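Local coordinates for 1-deoxy-D-xylulose 5-phosphate reductoisomerase (PDB 4ZQG), which catalyses the NAD(P)H-dependent rearrangement and reduction of 1-deoxy-D-xylulose 5-phosphate to 2-C-methyl-D-erythritol 4-phosphate in the MEP pathway of isoprenoid synthesis, at residues Ser8-Ala14 and Tyr33-Thr39; Val57-Thr61 and Leu89-Asp95; Ile182-Thr188 and Val260-Tyr266; Glu247-Val252 and Arg326-Arg330. One frame throughout, in Å; residues are numbered along the deposited sequence. Where two conformers were deposited one is given.

Contact 1 (Ser8-Ala14 and Tyr33-Thr39); sequences SLAILGA and YRIHALT. With NAD (nicotinamide-adenine-dinucleotide), chain C.
Leu-9 O is gripped by two backbone amides of the facing strand, His-36 N at 2.8 Å and Ala-37 N at 3.2 Å. This double acceptance marks a beta bulge: Leu-9 pairs with Ile-35, yet Ala-10 already pairs with Ala-37. Parallel pairing then resumes, Ile-11 N donating to Ala-37 O at 3.0 Å. The strand runs out through a type II turn from Ile-11 to Ala-14, where Gly-13 N bonds to Thr-39 OG1 (2.8 Å) and Ala-14 N to Thr-39 O (2.8 Å). Thr-39 can serve the first amide because OG1 sits between its own backbone N and carbonyl carbon (chi1 86°), while its CG2 packs on Leu-12 CD2. On one face of the sheet Leu-9 CD2 meets Ile-35 CD1 at 4.1 Å, and Ile-11 runs side by side with Leu-38, CD1 to CD2 4.0 Å. Gly-13 O reaches O3B of the adenosine ribose of NAD, as expected where the first strand of a Rossmann fold turns under a dinucleotide. The strands belong to the beta-alpha-beta unit 7-12, 17-26, 33-39; helices 17-26 and 44-54 cover the Leu-9 and Leu-38 face, helix 85-93 covers Ala-10 and Ala-37, and strand 100-103 continues the sheet beyond 7-12.

Contact 2 (Val57-Thr61 and Leu89-Asp95); sequences VKICT and LIEIASD
Lys-58 and Asp-95 are brought together by complementary torsions. In Lys-58, CG lies anti to the carbonyl carbon (chi1 -43°) and the chain beyond it is extended; in Asp-95, CG lies anti to the backbone N (chi1 -173°), and the two side chains approach from opposite directions. Lys-58 NZ thus ends between two carboxylates. Lys-58 NZ stands 2.5 Å from Asp-95 OD2 in the model, very short for a salt bridge, so the exact length is doubtful. Glu-91, whose chain crosses the lysine at about a right angle, offers OE2 at 3.3 Å from Lys-58 NZ through the lone pair directed away from its other oxygen. Asp-95 OD2 also accepts from His-36 NE2 while its OD1 takes the amide of Ala-97, so the carboxylate is held at both oxygens, and its negative charge would tend to keep the lysine protonated. Further along, the contact turns apolar: Cys-60 SG touches Leu-89 CD2 at 3.6 Å, and Cys-60 CB touches Ile-92 CD1 at 3.7 Å. Strand 58-61 and the helical segment 89-93 run roughly antiparallel (151°), their axes 9.0 Å apart at closest approach. Helix 85-93 lies against the Rossmann sheet, with Ile-92 also reaching Ala-10 and Ala-37, Leu-83 of strand 81-84 meeting both Cys-60 and Ile-92, and helix 111-120 packing alongside.

Contact 3 (Ile182-Thr188 and Val260-Tyr266); sequences IKKLWLT and VHSLVEY
Trp-186 and Glu-265 meet through an indole-to-carboxylate hydrogen bond: Trp-186 NE1 donates to Glu-265 OE1 at 3.0 Å, nearly straight at 167°. The oxygen lies almost in the indole plane, whereas the nitrogen approaches it on the anti side, 28° out of the carboxylate plane. Lys-184 NZ forms a salt bridge to Glu-265 OE1 at 3.5 Å, and a water donates to that oxygen while accepting weakly from Lys-184 NZ. Lys-183 lies alongside the other oxygen, where Lys-183 NZ to Glu-265 OE2 is a long salt bridge of 3.9 Å.

The backbone explains why two lysines face one glutamate. Lys-183 N donates to Glu-265 O at 2.8 Å and Lys-184 N does so weakly, a classic beta bulge in the antiparallel pair. Lys-184, bent farther out, folds its CG back over its own backbone (chi1 65°), which lays CG beside Glu-265 OE1. Regular pairing follows, with Trp-186 N to Leu-263 O at 2.8 Å and Leu-263 N to Trp-186 O at 2.9 Å, while Leu-185 CD2 and Val-264 CG2 lie 3.8 Å apart, side by side on the opposite face of the sheet from Trp-186 and Glu-265. Farther out, strand 271-275 flanks 260-266, strand 250-254 flanks 182-189, and Pro-300 and Leu-303 of the second subunit pack on Glu-265 and Trp-186.

Buried Glu-265 has its charge met by the indole N-H, a water and the Lys-184 ammonium, with Lys-183 more distant; this surrounding positive charge would be expected to favour the ionised carboxylate close to the subunit interface.

Contact 4 (Glu247-Val252 and Arg326-Arg330); sequences EHQIQV and RYAAR
Glu-247, in a 3-10 turn leading into strand 250-254, outermost in the mixed sheet of this chain, forms a salt-bridge network with Arg-326 and Arg-330 of helix 320-331. Glu-247 CB packs against Ala-329 CB at 4.1 Å. The glutamate chain then folds through two successive bends, chi1 56° and chi2 66°, which lay CG near the aliphatic parts of both arginines. At the tip the oxygens divide. Glu-247 OE1 receives Arg-326 NH2 at 3.0 Å, nearly straight at 167°, through its anti lone pair and within the guanidinium plane, although carboxylate and guanidinium planes are steeply inclined to each other. Glu-247 OE2 lies against Arg-330, where the distance from Glu-247 OE2 to Arg-330 NE, 3.7 Å, is long and the oxygen stands well out of that guanidinium plane, so no N-H points at it; the attraction is one of charge, and the oxygen otherwise rests on Arg-330 CG and CD. Arg-330 was modelled in two conformers, which makes this half of the network less certain.

The Arg-326 guanidinium is held from the strand as well. Leu-236 of helix 230-243 touches both Ile-250 and Arg-326, tying the turn, strand and helix together. Glu-247 OE1 and Ile-250 O both lie near the guanidinium plane, and together they limit its rotation. Arg-326 NH2 donates to Ile-250 O at 3.1 Å, while Arg-326 NH1 reaches the same carbonyl only weakly.

How the contacts relate
Contacts 1 and 2 share the Rossmann sheet of the NAD-binding part: strands 33-39 and 58-61 are neighbours, and His-36 O lies 3.1 Å from Lys-58 N, a probable backbone hydrogen bond. Contacts 3 and 4 share the mixed sheet, where Leu-187 N meets Gln-251 O at 2.8 Å; their segments alternate along the chain. The pairs are remote, contacts 1 and 4 having centres about 34 Å apart. Contacts 1 and 3 are buried strand pairs, one parallel and one antiparallel, each interrupted by a bulge. Contacts 2 and 4 set a helix against strand or turn, are only partly buried, and are built around charged networks. Contact 3 combines both characters, with charged side chains near the subunit interface.

Contact 1 (Ser8-Ala14 and Tyr33-Thr39)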
# COMPACT_ATOMS: atom_id res chain seq x y z
N SER A 8 21.39 -19.65 -6.86
CA SER A 8 22.66 -19.16 -7.30
C SER A 8 22.58 -17.69 -7.69
O SER A 8 21.74 -17.32 -8.48
CB SER A 8 23.07 -20.00 -8.49
OG SER A 8 24.30 -19.57 -9.01
N LEU A 9 23.46 -16.85 -7.14
CA LEU A 9 23.49 -15.41 -7.42
C LEU A 9 24.74 -14.93 -8.15
O LEU A 9 25.83 -15.26 -7.77
CB LEU A 9 23.49 -14.65 -6.10
CG LEU A 9 22.19 -14.17 -5.54
CD1 LEU A 9 21.08 -15.21 -5.69
CD2 LEU A 9 22.41 -13.80 -4.10
N ALA A 10 24.56 -14.08 -9.15
CA ALA A 10 25.64 -13.26 -9.68
C ALA A 10 25.34 -11.85 -9.29
O ALA A 10 24.25 -11.37 -9.59
CB ALA A 10 25.71 -13.37 -11.19
N ILE A 11 26.27 -11.18 -8.64
CA ILE A 11 26.09 -9.78 -8.26
C ILE A 11 27.01 -8.88 -9.08
O ILE A 11 28.19 -8.75 -8.80
CB ILE A 11 26.33 -9.56 -6.77
CG1 ILE A 11 25.38 -10.45 -5.98
CG2 ILE A 11 26.13 -8.10 -6.43
CD1 ILE A 11 25.68 -10.45 -4.50
N LEU A 12 26.45 -8.28 -10.12
CA LEU A 12 27.21 -7.44 -10.98
C LEU A 12 27.24 -6.10 -10.33
O LEU A 12 26.21 -5.48 -10.16
CB LEU A 12 26.55 -7.38 -12.35
CG LEU A 12 26.42 -8.66 -13.15
CD1 LEU A 12 26.45 -8.31 -14.62
CD2 LEU A 12 27.57 -9.59 -12.92
N GLY A 13 28.42 -5.62 -9.98
CA GLY A 13 28.55 -4.32 -9.30
C GLY A 13 28.55 -4.52 -7.80
O GLY A 13 28.07 -3.69 -7.06
N ALA A 14 29.17 -5.62 -7.35
CA ALA A 14 29.17 -6.04 -5.93
C ALA A 14 29.88 -5.15 -4.94
O ALA A 14 29.69 -5.33 -3.75
CB ALA A 14 29.74 -7.45 -5.79
N TYR A 33 21.05 -18.61 -0.15
CA TYR A 33 21.62 -18.07 -1.35
C TYR A 33 23.05 -18.56 -1.47
O TYR A 33 23.71 -18.69 -0.48
CB TYR A 33 21.60 -16.54 -1.26
CG TYR A 33 20.19 -16.02 -1.10
CD1 TYR A 33 19.27 -16.15 -2.13
CD2 TYR A 33 19.76 -15.43 0.08
CE1 TYR A 33 17.97 -15.70 -2.02
CE2 TYR A 33 18.45 -14.98 0.23
CZ TYR A 33 17.55 -15.12 -0.84
OH TYR A 33 16.23 -14.72 -0.78
N ARG A 34 23.48 -18.86 -2.68
CA ARG A 34 24.85 -19.24 -3.00
C ARG A 34 25.43 -18.15 -3.91
O ARG A 34 24.83 -17.85 -4.93
CB ARG A 34 24.86 -20.60 -3.74
CG ARG A 34 26.21 -21.00 -4.33
CD ARG A 34 26.27 -22.40 -4.95
NE ARG A 34 25.86 -22.41 -6.36
CZ ARG A 34 26.59 -21.96 -7.38
NH1 ARG A 34 27.81 -21.45 -7.18
NH2 ARG A 34 26.08 -22.02 -8.60
N ILE A 35 26.58 -17.59 -3.57
CA ILE A 35 27.22 -16.61 -4.45
C ILE A 35 28.02 -17.30 -5.55
O ILE A 35 29.00 -17.90 -5.29
CB ILE A 35 28.19 -15.70 -3.72
CG1 ILE A 35 27.56 -15.05 -2.49
CG2 ILE A 35 28.73 -14.66 -4.68
CD1 ILE A 35 26.22 -14.45 -2.71
N HIS A 36 27.61 -17.19 -6.78
CA HIS A 36 28.35 -17.76 -7.86
C HIS A 36 29.32 -16.76 -8.43
O HIS A 36 30.39 -17.15 -8.88
CB HIS A 36 27.39 -18.22 -8.92
CG HIS A 36 28.04 -18.77 -10.13
ND1 HIS A 36 28.42 -20.09 -10.24
CD2 HIS A 36 28.36 -18.18 -11.31
CE1 HIS A 36 28.96 -20.28 -11.43
NE2 HIS A 36 28.90 -19.15 -12.11
N ALA A 37 29.00 -15.46 -8.42
CA ALA A 37 29.91 -14.48 -8.98
C ALA A 37 29.75 -13.10 -8.40
O ALA A 37 28.72 -12.79 -7.90
CB ALA A 37 29.76 -14.41 -10.47
N LEU A 38 30.82 -12.31 -8.44
CA LEU A 38 30.84 -10.94 -7.91
C LEU A 38 31.70 -10.15 -8.87
O LEU A 38 32.62 -10.70 -9.40
CB LEU A 38 31.51 -10.90 -6.54
CG LEU A 38 30.92 -11.77 -5.45
CD1 LEU A 38 31.84 -11.77 -4.24
CD2 LEU A 38 29.58 -11.24 -5.02
N THR A 39 31.39 -8.88 -9.11
CA THR A 39 32.17 -8.09 -10.02
C THR A 39 32.40 -6.72 -9.49
O THR A 39 31.57 -6.19 -8.75
CB THR A 39 31.47 -7.88 -11.37
OG1 THR A 39 30.58 -6.74 -11.34
CG2 THR A 39 30.77 -9.16 -11.84
PA NAD C . 28.18 2.79 -7.09
O1A NAD C . 28.81 3.92 -7.84
O2A NAD C . 28.18 2.76 -5.58
O5B NAD C . 28.67 1.35 -7.64
C5B NAD C . 28.67 0.98 -9.01
C4B NAD C . 29.17 -0.46 -9.19
O4B NAD C . 29.33 -0.68 -10.61
C3B NAD C . 30.54 -0.73 -8.54
O3B NAD C . 30.62 -2.05 -8.00
C2B NAD C . 31.51 -0.56 -9.69
O2B NAD C . 32.62 -1.46 -9.62
C1B NAD C . 30.70 -0.86 -10.94
N9A NAD C . 31.12 -0.00 -12.09
C8A NAD C . 31.27 1.33 -12.06
N7A NAD C . 31.67 1.81 -13.26
C5A NAD C . 31.80 0.77 -14.08
C6A NAD C . 32.21 0.64 -15.50
N6A NAD C . 32.55 1.74 -16.24
N1A NAD C . 32.23 -0.62 -15.98
C2A NAD C . 31.91 -1.71 -15.22
N3A NAD C . 31.53 -1.66 -13.92
C4A NAD C . 31.46 -0.44 -13.31
O3 NAD C . 26.66 2.73 -7.63
PN NAD C . 25.28 2.57 -6.81
O1N NAD C . 25.05 3.92 -6.16
O2N NAD C . 25.32 1.25 -6.09
O5D NAD C . 24.32 2.44 -8.09
C5D NAD C . 24.15 1.20 -8.78
C4D NAD C . 22.92 1.26 -9.69
O4D NAD C . 21.70 1.10 -8.95
C3D NAD C . 22.83 2.62 -10.38
O3D NAD C . 22.31 2.39 -11.68
C2D NAD C . 21.89 3.42 -9.50
O2D NAD C . 21.27 4.48 -10.24
C1D NAD C . 20.95 2.33 -9.00
N1N NAD C . 20.38 2.64 -7.68
C2N NAD C . 21.18 2.80 -6.59
C3N NAD C . 20.63 3.13 -5.33
C7N NAD C . 21.48 3.29 -4.10
O7N NAD C . 20.95 3.29 -3.00
N7N NAD C . 22.80 3.41 -4.20
C4N NAD C . 19.26 3.30 -5.23
C5N NAD C . 18.48 3.11 -6.35
C6N NAD C . 19.05 2.79 -7.57

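Contact 2 (Val57-Thr61 and Leu89-Asp95)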
# COMPACT_ATOMS: atom_id res chain seq x y z
N VAL A 57 32.62 -18.75 -7.56
CA VAL A 57 33.17 -19.48 -8.68
C VAL A 57 33.88 -18.54 -9.64
O VAL A 57 34.89 -18.88 -10.17
CB VAL A 57 32.09 -20.33 -9.38
CG1 VAL A 57 32.66 -21.08 -10.56
CG2 VAL A 57 31.48 -21.31 -8.39
N LYS A 58 33.36 -17.34 -9.86
CA LYS A 58 33.96 -16.41 -10.82
C LYS A 58 33.88 -15.01 -10.30
O LYS A 58 32.95 -14.66 -9.59
CB LYS A 58 33.20 -16.42 -12.17
CG LYS A 58 32.79 -17.78 -12.69
CD LYS A 58 32.40 -17.73 -14.17
CE LYS A 58 32.13 -19.13 -14.71
NZ LYS A 58 31.43 -19.11 -16.01
N ILE A 59 34.84 -14.19 -10.67
CA ILE A 59 34.74 -12.76 -10.44
C ILE A 59 35.29 -12.07 -11.68
O ILE A 59 35.98 -12.70 -12.48
CB ILE A 59 35.50 -12.28 -9.20
CG1 ILE A 59 37.01 -12.49 -9.41
CG2 ILE A 59 34.98 -13.00 -7.97
CD1 ILE A 59 37.85 -12.32 -8.15
N CYS A 60 34.97 -10.79 -11.84
CA CYS A 60 35.32 -10.04 -13.02
C CYS A 60 35.71 -8.68 -12.56
O CYS A 60 35.05 -8.13 -11.68
CB CYS A 60 34.09 -9.91 -13.94
SG CYS A 60 34.36 -8.94 -15.44
N THR A 61 36.75 -8.11 -13.17
CA THR A 61 37.17 -6.74 -12.87
C THR A 61 37.47 -5.99 -14.15
O THR A 61 37.25 -6.53 -15.26
CB THR A 61 38.38 -6.71 -11.92
OG1 THR A 61 38.73 -5.36 -11.60
CG2 THR A 61 39.57 -7.40 -12.53
N LEU A 89 31.53 -9.79 -17.94
CA LEU A 89 30.22 -9.52 -17.42
C LEU A 89 29.16 -10.32 -18.19
O LEU A 89 28.27 -10.93 -17.60
CB LEU A 89 29.93 -8.03 -17.49
CG LEU A 89 30.93 -7.10 -16.81
CD1 LEU A 89 30.55 -5.64 -16.96
CD2 LEU A 89 31.06 -7.47 -15.35
N ILE A 90 29.29 -10.35 -19.50
CA ILE A 90 28.35 -11.08 -20.35
C ILE A 90 28.37 -12.56 -19.97
O ILE A 90 27.33 -13.18 -19.82
CB ILE A 90 28.67 -10.84 -21.86
CG1 ILE A 90 28.27 -9.40 -22.23
CG2 ILE A 90 27.92 -11.80 -22.78
CD1 ILE A 90 29.12 -8.78 -23.33
N GLU A 91 29.55 -13.09 -19.76
CA GLU A 91 29.70 -14.47 -19.36
C GLU A 91 29.03 -14.80 -18.05
O GLU A 91 28.35 -15.80 -17.93
CB GLU A 91 31.19 -14.78 -19.24
CG GLU A 91 31.52 -16.26 -19.14
CD GLU A 91 33.02 -16.53 -19.00
OE1 GLU A 91 33.92 -15.94 -19.72
OE2 GLU A 91 33.28 -17.39 -18.13
N ILE A 92 29.24 -13.97 -17.04
CA ILE A 92 28.65 -14.18 -15.74
C ILE A 92 27.16 -14.04 -15.83
O ILE A 92 26.43 -14.85 -15.26
CB ILE A 92 29.19 -13.17 -14.73
CG1 ILE A 92 30.52 -13.63 -14.20
CG2 ILE A 92 28.23 -12.99 -13.56
CD1 ILE A 92 31.38 -12.48 -13.72
N ALA A 93 26.71 -13.02 -16.56
CA ALA A 93 25.29 -12.77 -16.73
C ALA A 93 24.54 -13.88 -17.45
O ALA A 93 23.34 -14.02 -17.22
CB ALA A 93 25.05 -11.46 -17.43
N SER A 94 25.21 -14.65 -18.31
CA SER A 94 24.54 -15.74 -19.05
C SER A 94 24.95 -17.13 -18.62
O SER A 94 24.57 -18.13 -19.24
CB SER A 94 24.77 -15.60 -20.56
OG SER A 94 26.13 -15.51 -20.86
N ASP A 95 25.67 -17.19 -17.52
CA ASP A 95 26.26 -18.42 -17.06
C ASP A 95 25.15 -19.42 -16.75
O ASP A 95 24.19 -19.12 -16.03
CB ASP A 95 27.14 -18.08 -15.84
CG ASP A 95 27.95 -19.24 -15.34
OD1 ASP A 95 27.36 -20.34 -15.19
OD2 ASP A 95 29.17 -19.04 -15.05

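Contact 3 (Ile182-Thr188 and Val260-Tyr266)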
# COMPACT_ATOMS: atom_id res chain seq x y z
N ILE A 182 -6.11 0.23 -12.68
CA ILE A 182 -4.97 1.14 -12.41
C ILE A 182 -5.21 2.46 -13.10
O ILE A 182 -5.48 2.48 -14.30
CB ILE A 182 -3.60 0.66 -12.95
CG1 ILE A 182 -3.30 -0.82 -12.65
CG2 ILE A 182 -2.51 1.51 -12.36
CD1 ILE A 182 -3.74 -1.30 -11.32
N LYS A 183 -5.10 3.57 -12.38
CA LYS A 183 -5.35 4.87 -12.96
C LYS A 183 -4.09 5.48 -13.34
O LYS A 183 -3.89 5.84 -14.50
CB LYS A 183 -6.09 5.81 -12.01
CG LYS A 183 -6.88 6.90 -12.74
CD LYS A 183 -7.25 8.02 -11.82
CE LYS A 183 -8.25 8.94 -12.50
NZ LYS A 183 -8.69 9.94 -11.49
N LYS A 184 -3.21 5.62 -12.35
CA LYS A 184 -1.90 6.19 -12.60
C LYS A 184 -0.91 5.84 -11.51
O LYS A 184 -1.30 5.34 -10.46
CB LYS A 184 -2.04 7.70 -12.75
CG LYS A 184 -2.50 8.45 -11.53
CD LYS A 184 -2.24 9.95 -11.75
CE LYS A 184 -3.31 10.58 -12.67
NZ LYS A 184 -4.25 11.35 -11.84
N LEU A 185 0.38 6.07 -11.78
CA LEU A 185 1.46 5.75 -10.81
C LEU A 185 2.01 7.05 -10.28
O LEU A 185 2.12 8.00 -11.03
CB LEU A 185 2.57 4.95 -11.47
CG LEU A 185 2.15 3.69 -12.23
CD1 LEU A 185 3.36 2.96 -12.76
CD2 LEU A 185 1.35 2.75 -11.34
N TRP A 186 2.29 7.11 -9.00
CA TRP A 186 2.85 8.32 -8.40
C TRP A 186 4.26 8.01 -7.91
O TRP A 186 4.43 7.10 -7.07
CB TRP A 186 1.99 8.77 -7.24
CG TRP A 186 0.74 9.35 -7.68
CD1 TRP A 186 -0.41 8.69 -8.01
CD2 TRP A 186 0.48 10.74 -7.90
NE1 TRP A 186 -1.35 9.58 -8.41
CE2 TRP A 186 -0.84 10.84 -8.32
CE3 TRP A 186 1.23 11.90 -7.74
CZ2 TRP A 186 -1.43 12.05 -8.62
CZ3 TRP A 186 0.62 13.12 -8.02
CH2 TRP A 186 -0.68 13.17 -8.45
N LEU A 187 5.26 8.71 -8.45
CA LEU A 187 6.65 8.58 -7.98
C LEU A 187 6.93 9.64 -6.94
O LEU A 187 6.76 10.81 -7.21
CB LEU A 187 7.66 8.75 -9.13
CG LEU A 187 7.74 7.62 -10.14
CD1 LEU A 187 8.44 8.08 -11.38
CD2 LEU A 187 8.42 6.45 -9.54
N THR A 188 7.34 9.22 -5.76
CA THR A 188 7.77 10.16 -4.70
C THR A 188 9.23 10.62 -4.97
O THR A 188 10.03 9.86 -5.47
CB THR A 188 7.64 9.48 -3.32
OG1 THR A 188 7.95 8.07 -3.45
CG2 THR A 188 6.23 9.59 -2.84
N VAL A 260 7.31 7.69 2.43
CA VAL A 260 6.45 7.15 1.41
C VAL A 260 7.25 7.03 0.13
O VAL A 260 7.67 8.03 -0.42
CB VAL A 260 5.19 8.03 1.15
CG1 VAL A 260 4.35 7.38 0.08
CG2 VAL A 260 4.34 8.20 2.41
N HIS A 261 7.41 5.80 -0.37
CA HIS A 261 8.27 5.57 -1.51
C HIS A 261 7.65 5.58 -2.90
O HIS A 261 8.36 5.60 -3.88
CB HIS A 261 9.07 4.29 -1.28
CG HIS A 261 9.93 4.37 -0.06
ND1 HIS A 261 9.96 3.39 0.89
CD2 HIS A 261 10.71 5.37 0.40
CE1 HIS A 261 10.77 3.76 1.87
NE2 HIS A 261 11.23 4.96 1.60
N SER A 262 6.34 5.55 -2.99
CA SER A 262 5.60 5.77 -4.23
C SER A 262 4.21 5.23 -4.00
O SER A 262 3.97 4.60 -2.96
CB SER A 262 6.26 5.13 -5.46
OG SER A 262 7.16 6.06 -6.03
N LEU A 263 3.31 5.53 -4.94
CA LEU A 263 1.93 5.08 -4.83
C LEU A 263 1.37 4.60 -6.16
O LEU A 263 1.86 4.95 -7.25
CB LEU A 263 1.04 6.16 -4.22
CG LEU A 263 1.62 7.00 -3.08
CD1 LEU A 263 2.32 8.22 -3.62
CD2 LEU A 263 0.54 7.46 -2.13
N VAL A 264 0.35 3.76 -6.06
CA VAL A 264 -0.45 3.37 -7.17
C VAL A 264 -1.88 3.77 -6.90
O VAL A 264 -2.50 3.28 -5.97
CB VAL A 264 -0.39 1.88 -7.37
CG1 VAL A 264 -1.33 1.47 -8.47
CG2 VAL A 264 1.03 1.49 -7.72
N GLU A 265 -2.40 4.66 -7.73
CA GLU A 265 -3.77 5.14 -7.68
C GLU A 265 -4.69 4.29 -8.52
O GLU A 265 -4.45 4.12 -9.68
CB GLU A 265 -3.81 6.55 -8.22
CG GLU A 265 -5.21 7.11 -8.32
CD GLU A 265 -5.26 8.57 -8.63
OE1 GLU A 265 -4.22 9.17 -9.05
OE2 GLU A 265 -6.38 9.10 -8.49
N TYR A 266 -5.75 3.78 -7.88
CA TYR A 266 -6.81 2.99 -8.52
C TYR A 266 -8.11 3.81 -8.78
O TYR A 266 -8.33 4.88 -8.23
CB TYR A 266 -7.14 1.78 -7.65
CG TYR A 266 -6.01 0.77 -7.56
CD1 TYR A 266 -6.03 -0.39 -8.34
CD2 TYR A 266 -4.94 0.95 -6.70
CE1 TYR A 266 -5.03 -1.31 -8.26
CE2 TYR A 266 -3.93 0.03 -6.63
CZ TYR A 266 -3.96 -1.10 -7.41
OH TYR A 266 -2.93 -2.03 -7.36
O HOH W 1 -4.91 12.29 -8.86

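Contact 4 (Glu247-Val252 and Arg326-Arg330)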
# COMPACT_ATOMS: atom_id res chain seq x y z
N GLU A 247 4.29 8.27 -20.24
CA GLU A 247 4.60 9.20 -19.16
C GLU A 247 3.39 9.93 -18.60
O GLU A 247 3.41 10.32 -17.45
CB GLU A 247 5.68 10.22 -19.56
CG GLU A 247 5.41 11.05 -20.81
CD GLU A 247 4.23 12.02 -20.68
OE1 GLU A 247 4.10 12.62 -19.60
OE2 GLU A 247 3.46 12.20 -21.66
N HIS A 248 2.35 10.16 -19.39
CA HIS A 248 1.16 10.88 -18.89
C HIS A 248 0.55 10.13 -17.71
O HIS A 248 0.11 10.75 -16.76
CB HIS A 248 0.13 11.17 -20.01
CG HIS A 248 -0.45 9.95 -20.61
ND1 HIS A 248 -1.62 9.39 -20.17
CD2 HIS A 248 0.01 9.13 -21.58
CE1 HIS A 248 -1.88 8.29 -20.85
NE2 HIS A 248 -0.90 8.11 -21.71
N GLN A 249 0.58 8.81 -17.76
CA GLN A 249 0.17 7.96 -16.65
C GLN A 249 1.06 7.91 -15.39
O GLN A 249 0.71 7.21 -14.42
CB GLN A 249 -0.06 6.55 -17.18
CG GLN A 249 -1.41 6.43 -17.86
CD GLN A 249 -1.52 5.14 -18.64
OE1 GLN A 249 -0.67 4.87 -19.55
NE2 GLN A 249 -2.56 4.33 -18.33
N ILE A 250 2.20 8.60 -15.38
CA ILE A 250 3.08 8.56 -14.22
C ILE A 250 3.38 9.96 -13.78
O ILE A 250 3.97 10.70 -14.51
CB ILE A 250 4.40 7.88 -14.58
CG1 ILE A 250 4.14 6.44 -15.02
CG2 ILE A 250 5.33 7.88 -13.39
CD1 ILE A 250 5.36 5.81 -15.63
N GLN A 251 2.98 10.31 -12.57
CA GLN A 251 3.16 11.67 -12.07
C GLN A 251 4.12 11.65 -10.90
O GLN A 251 4.43 10.60 -10.37
CB GLN A 251 1.81 12.26 -11.67
CG GLN A 251 0.85 12.38 -12.85
CD GLN A 251 1.45 13.07 -14.07
OE1 GLN A 251 1.88 14.21 -14.00
NE2 GLN A 251 1.45 12.37 -15.21
N VAL A 252 4.60 12.83 -10.52
CA VAL A 252 5.63 12.95 -9.52
C VAL A 252 5.18 13.89 -8.46
O VAL A 252 4.70 14.99 -8.77
CB VAL A 252 6.91 13.54 -10.15
CG1 VAL A 252 7.92 14.00 -9.09
CG2 VAL A 252 7.50 12.53 -11.11
N ARG A 326 10.63 14.23 -19.03
CA ARG A 326 9.30 13.92 -19.51
C ARG A 326 9.26 14.14 -21.00
O ARG A 326 8.88 13.27 -21.76
CB ARG A 326 8.23 14.73 -18.77
CG ARG A 326 6.83 14.12 -18.94
CD ARG A 326 5.77 14.87 -18.15
NE ARG A 326 5.93 14.66 -16.73
CZ ARG A 326 5.53 13.57 -16.08
NH1 ARG A 326 5.74 13.49 -14.75
NH2 ARG A 326 4.95 12.57 -16.73
N TYR A 327 9.74 15.31 -21.43
CA TYR A 327 9.89 15.63 -22.83
C TYR A 327 10.57 14.49 -23.55
O TYR A 327 10.11 14.04 -24.59
CB TYR A 327 10.64 16.93 -22.98
CG TYR A 327 11.04 17.29 -24.40
CD1 TYR A 327 10.11 17.23 -25.45
CD2 TYR A 327 12.35 17.70 -24.70
CE1 TYR A 327 10.48 17.57 -26.75
CE2 TYR A 327 12.72 18.05 -25.98
CZ TYR A 327 11.79 17.98 -27.00
OH TYR A 327 12.19 18.33 -28.28
N ALA A 328 11.65 13.98 -22.97
CA ALA A 328 12.39 12.90 -23.62
C ALA A 328 11.59 11.62 -23.63
O ALA A 328 11.55 10.91 -24.62
CB ALA A 328 13.74 12.71 -22.96
N ALA A 329 10.91 11.31 -22.53
CA ALA A 329 10.09 10.11 -22.49
C ALA A 329 9.07 10.09 -23.61
O ALA A 329 8.84 9.05 -24.20
CB ALA A 329 9.40 9.99 -21.15
N ARG A 330 8.47 11.24 -23.90
CA ARG A 330 7.53 11.37 -25.01
C ARG A 330 8.21 11.19 -26.36
O ARG A 330 7.62 10.63 -27.29
CB ARG A 330 6.83 12.73 -24.97
CG ARG A 330 5.65 12.78 -24.03
CD ARG A 330 5.51 14.14 -23.33
NE ARG A 330 4.48 14.98 -23.93
CZ ARG A 330 3.84 15.94 -23.27
NH1 ARG A 330 4.13 16.18 -22.01
NH2 ARG A 330 2.92 16.68 -23.89